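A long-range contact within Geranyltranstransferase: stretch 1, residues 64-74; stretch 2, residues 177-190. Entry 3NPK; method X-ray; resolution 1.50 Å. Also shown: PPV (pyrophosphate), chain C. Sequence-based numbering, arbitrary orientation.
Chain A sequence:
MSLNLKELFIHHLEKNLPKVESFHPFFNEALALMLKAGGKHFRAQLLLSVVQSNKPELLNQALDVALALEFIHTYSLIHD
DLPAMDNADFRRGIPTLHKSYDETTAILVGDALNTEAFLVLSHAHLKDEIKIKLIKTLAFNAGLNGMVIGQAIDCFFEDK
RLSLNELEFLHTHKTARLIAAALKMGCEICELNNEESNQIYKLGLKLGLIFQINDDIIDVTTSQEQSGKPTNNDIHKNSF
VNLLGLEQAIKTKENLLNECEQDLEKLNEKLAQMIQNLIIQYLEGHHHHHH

Stretch 1, residues 64-74: DVALALEFIHT
Stretch 2 (177-190) RLIAAALKMGCEIC

Two helices pack here nearly antiparallel, their N-to-C directions 165° apart and their axes no closer than 11.0 Å. Both have ordinary helical torsions, phi near -60° and psi near -40°, and i to i-4 backbone hydrogen bonds such as H73 N to L69 O at 2.9 Å and M185 N to A181 O at 2.8 Å. The first helix is kinked at its start, where the N of D64 and of V65 has no bond to the turn before. No hydrogen bond crosses the gap; buried apolar side chains make most of the contact, with H73 CB at its edge 4.5 Å from L178 CD2. The register is fixed by two CA pairs, L69 CA to A182 CA at 7.1 Å and V65 CA to M185 CA at 8.1 Å: one helical turn back on the first helix matches nearly one turn forward on the second.

L69 is the centre, covering the most surface. Its CB points toward the second helix, and chi1 -85° (m) with chi2 166° (t) directs its methyls at that helix. L69 CD1 meets A182 CB at 3.7 Å, where the small alanine accompanies the closer of the two register pairs. L69 CD2 touches two larger partners, 4.0 Å from L178 CD1 and 3.9 Å from M185 SE, the selenium of a selenomethionine.

L178, rotamer t, p (chi1 -169°, chi2 61°), continues the seam toward the C-terminal end of the first stretch. L178 CD2 lies 4.0 Å from I72 CG2; I72 is m, m.

At the other end is V65, chi1 -173° (t): V65 CG1 lies 3.6 Å from M185 CE, and V65 CG2 lies 3.9 Å from I189 CD1. M185 is m, t, p, the final 80° turn setting its methyl against V65, while I189 is m, t.

The rule is a stepped apolar stripe, V65, L69 and I72 against I189, M185, A182 and L178; the two stretches as a whole bury 378 Å² over both sides.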

# COMPACT_ATOMS: atom_id res chain seq x y z
N ASP A 64 4.52 -15.19 -7.40
CA ASP A 64 3.63 -14.06 -7.13
C ASP A 64 4.05 -13.34 -5.85
O ASP A 64 3.86 -12.13 -5.72
CB ASP A 64 2.18 -14.50 -6.96
CG ASP A 64 1.49 -14.83 -8.27
OD1 ASP A 64 1.98 -14.40 -9.34
OD2 ASP A 64 0.44 -15.51 -8.21
N VAL A 65 4.62 -14.07 -4.89
CA VAL A 65 5.03 -13.45 -3.64
C VAL A 65 6.31 -12.64 -3.89
O VAL A 65 6.45 -11.51 -3.40
CB VAL A 65 5.24 -14.51 -2.51
CG1 VAL A 65 5.51 -13.83 -1.18
CG2 VAL A 65 4.02 -15.41 -2.41
N ALA A 66 7.22 -13.20 -4.68
CA ALA A 66 8.40 -12.46 -5.12
C ALA A 66 7.98 -11.20 -5.88
O ALA A 66 8.60 -10.13 -5.72
CB ALA A 66 9.29 -13.34 -6.01
N LEU A 67 6.95 -11.32 -6.71
CA LEU A 67 6.45 -10.17 -7.47
C LEU A 67 5.96 -9.06 -6.54
O LEU A 67 6.29 -7.88 -6.75
CB LEU A 67 5.31 -10.61 -8.39
CG LEU A 67 4.90 -9.59 -9.45
CD1 LEU A 67 6.10 -9.30 -10.35
CD2 LEU A 67 3.74 -10.15 -10.26
N ALA A 68 5.22 -9.42 -5.50
CA ALA A 68 4.75 -8.44 -4.52
C ALA A 68 5.92 -7.68 -3.89
O ALA A 68 5.85 -6.45 -3.72
CB ALA A 68 3.92 -9.14 -3.45
N LEU A 69 6.98 -8.41 -3.53
CA LEU A 69 8.19 -7.79 -2.97
C LEU A 69 8.78 -6.76 -3.91
O LEU A 69 9.14 -5.66 -3.49
CB LEU A 69 9.25 -8.83 -2.65
CG LEU A 69 9.16 -9.54 -1.31
CD1 LEU A 69 10.09 -10.75 -1.36
CD2 LEU A 69 9.54 -8.59 -0.18
N GLU A 70 8.88 -7.12 -5.19
CA GLU A 70 9.47 -6.21 -6.16
C GLU A 70 8.53 -5.03 -6.48
O GLU A 70 9.01 -3.93 -6.80
CB GLU A 70 9.92 -6.96 -7.42
CG GLU A 70 11.05 -7.93 -7.09
CD GLU A 70 12.38 -7.25 -6.69
OE1 GLU A 70 12.68 -6.12 -7.15
OE2 GLU A 70 13.14 -7.87 -5.92
N PHE A 71 7.22 -5.23 -6.37
CA PHE A 71 6.28 -4.10 -6.52
C PHE A 71 6.52 -3.09 -5.40
O PHE A 71 6.56 -1.89 -5.64
CB PHE A 71 4.82 -4.56 -6.48
CG PHE A 71 4.30 -5.17 -7.77
CD1 PHE A 71 5.13 -5.42 -8.86
CD2 PHE A 71 2.97 -5.53 -7.87
CE1 PHE A 71 4.62 -6.00 -10.03
CE2 PHE A 71 2.46 -6.12 -9.02
CZ PHE A 71 3.29 -6.35 -10.10
N ILE A 72 6.65 -3.58 -4.16
CA ILE A 72 6.91 -2.69 -3.04
C ILE A 72 8.23 -1.98 -3.26
O ILE A 72 8.33 -0.77 -3.08
CB ILE A 72 7.01 -3.47 -1.70
CG1 ILE A 72 5.61 -3.94 -1.29
CG2 ILE A 72 7.72 -2.62 -0.60
CD1 ILE A 72 4.67 -2.81 -0.93
N HIS A 73 9.25 -2.74 -3.61
CA HIS A 73 10.57 -2.15 -3.77
C HIS A 73 10.55 -1.07 -4.87
O HIS A 73 11.08 0.03 -4.69
CB HIS A 73 11.60 -3.24 -4.04
CG HIS A 73 12.98 -2.71 -4.20
ND1 HIS A 73 13.73 -2.90 -5.33
CD2 HIS A 73 13.73 -1.96 -3.36
CE1 HIS A 73 14.91 -2.32 -5.18
NE2 HIS A 73 14.93 -1.72 -3.99
N THR A 74 9.94 -1.39 -6.01
CA THR A 74 9.87 -0.42 -7.10
C THR A 74 9.07 0.82 -6.71
O THR A 74 9.49 1.95 -7.04
CB THR A 74 9.33 -1.08 -8.38
OG1 THR A 74 10.29 -2.03 -8.85
CG2 THR A 74 9.07 -0.05 -9.48
N ARG A 177 15.07 -4.25 6.94
CA ARG A 177 13.86 -4.99 7.29
C ARG A 177 13.18 -5.62 6.09
O ARG A 177 12.67 -6.73 6.19
CB ARG A 177 12.89 -4.14 8.14
CG ARG A 177 13.31 -4.15 9.63
CD ARG A 177 12.29 -3.51 10.56
NE ARG A 177 12.77 -3.57 11.94
CZ ARG A 177 12.04 -3.29 13.01
NH1 ARG A 177 10.78 -2.90 12.90
NH2 ARG A 177 12.59 -3.40 14.21
N LEU A 178 13.18 -4.95 4.94
CA LEU A 178 12.57 -5.52 3.74
C LEU A 178 13.39 -6.71 3.19
O LEU A 178 12.82 -7.68 2.68
CB LEU A 178 12.36 -4.45 2.66
CG LEU A 178 11.48 -4.91 1.48
CD1 LEU A 178 10.10 -5.30 1.94
CD2 LEU A 178 11.40 -3.84 0.41
N ILE A 179 14.72 -6.64 3.31
CA ILE A 179 15.59 -7.77 2.95
C ILE A 179 15.33 -8.97 3.87
O ILE A 179 15.15 -10.11 3.40
CB ILE A 179 17.08 -7.34 2.96
CG1 ILE A 179 17.34 -6.38 1.80
CG2 ILE A 179 18.00 -8.54 2.88
CD1 ILE A 179 18.62 -5.59 1.90
N ALA A 180 15.27 -8.71 5.17
CA ALA A 180 14.90 -9.76 6.13
C ALA A 180 13.51 -10.33 5.83
O ALA A 180 13.28 -11.55 5.92
CB ALA A 180 14.95 -9.18 7.56
N ALA A 181 12.58 -9.46 5.48
CA ALA A 181 11.23 -9.91 5.15
C ALA A 181 11.22 -10.85 3.94
O ALA A 181 10.48 -11.82 3.92
CB ALA A 181 10.31 -8.71 4.88
N ALA A 182 12.05 -10.57 2.94
CA ALA A 182 12.08 -11.43 1.76
C ALA A 182 12.46 -12.85 2.16
O ALA A 182 11.84 -13.82 1.73
CB ALA A 182 13.07 -10.89 0.75
N LEU A 183 13.50 -12.97 2.99
CA LEU A 183 13.93 -14.28 3.48
C LEU A 183 12.85 -14.93 4.34
O LEU A 183 12.52 -16.11 4.14
CB LEU A 183 15.23 -14.15 4.28
CG LEU A 183 16.44 -13.85 3.40
CD1 LEU A 183 17.62 -13.30 4.23
CD2 LEU A 183 16.87 -15.10 2.60
N LYS A 184 12.27 -14.17 5.28
CA LYS A 184 11.25 -14.73 6.17
C LYS A 184 10.01 -15.18 5.39
O LYS A 184 9.41 -16.21 5.68
CB LYS A 184 10.84 -13.74 7.26
CG LYS A 184 9.89 -14.36 8.30
CD LYS A 184 9.59 -13.46 9.45
CE LYS A 184 8.68 -14.19 10.46
NZ LYS A 184 8.27 -13.36 11.60
N MSE A 185 9.63 -14.41 4.38
CA MSE A 185 8.50 -14.77 3.55
C MSE A 185 8.74 -16.09 2.79
O MSE A 185 7.82 -16.91 2.64
CB MSE A 185 8.18 -13.62 2.59
CG MSE A 185 7.58 -12.45 3.35
SE MSE A 185 7.45 -10.80 2.33
CE MSE A 185 5.83 -11.20 1.33
N GLY A 186 9.97 -16.31 2.34
CA GLY A 186 10.30 -17.62 1.77
C GLY A 186 10.03 -18.73 2.79
O GLY A 186 9.46 -19.79 2.46
N CYS A 187 10.41 -18.49 4.03
CA CYS A 187 10.20 -19.48 5.09
C CYS A 187 8.71 -19.70 5.32
O CYS A 187 8.25 -20.85 5.51
CB CYS A 187 10.87 -19.02 6.39
SG CYS A 187 12.66 -18.90 6.31
N GLU A 188 7.94 -18.62 5.31
CA GLU A 188 6.51 -18.72 5.56
C GLU A 188 5.78 -19.49 4.46
O GLU A 188 4.88 -20.30 4.74
CB GLU A 188 5.89 -17.34 5.79
CG GLU A 188 6.36 -16.76 7.15
CD GLU A 188 5.94 -15.32 7.42
OE1 GLU A 188 5.87 -14.50 6.47
OE2 GLU A 188 5.69 -15.02 8.61
N ILE A 189 6.17 -19.27 3.20
CA ILE A 189 5.62 -20.07 2.10
C ILE A 189 5.81 -21.57 2.37
O ILE A 189 4.90 -22.39 2.12
CB ILE A 189 6.28 -19.69 0.77
CG1 ILE A 189 5.82 -18.30 0.35
CG2 ILE A 189 5.96 -20.71 -0.33
CD1 ILE A 189 6.72 -17.65 -0.70
N CYS A 190 6.99 -21.92 2.88
CA CYS A 190 7.35 -23.31 3.15
C CYS A 190 6.84 -23.84 4.48
O CYS A 190 7.06 -25.02 4.81
CB CYS A 190 8.87 -23.45 3.11
SG CYS A 190 9.57 -23.08 1.50
O11 PPV C . 18.45 -0.36 -4.44
P1 PPV C . 18.85 -1.70 -5.32
O21 PPV C . 20.48 -1.89 -5.41
O31 PPV C . 18.28 -2.90 -4.70
OPP PPV C . 18.31 -1.39 -6.84
P2 PPV C . 17.61 -2.41 -7.92
O12 PPV C . 17.44 -1.43 -9.23
O22 PPV C . 16.12 -2.82 -7.43
O32 PPV C . 18.47 -3.56 -8.23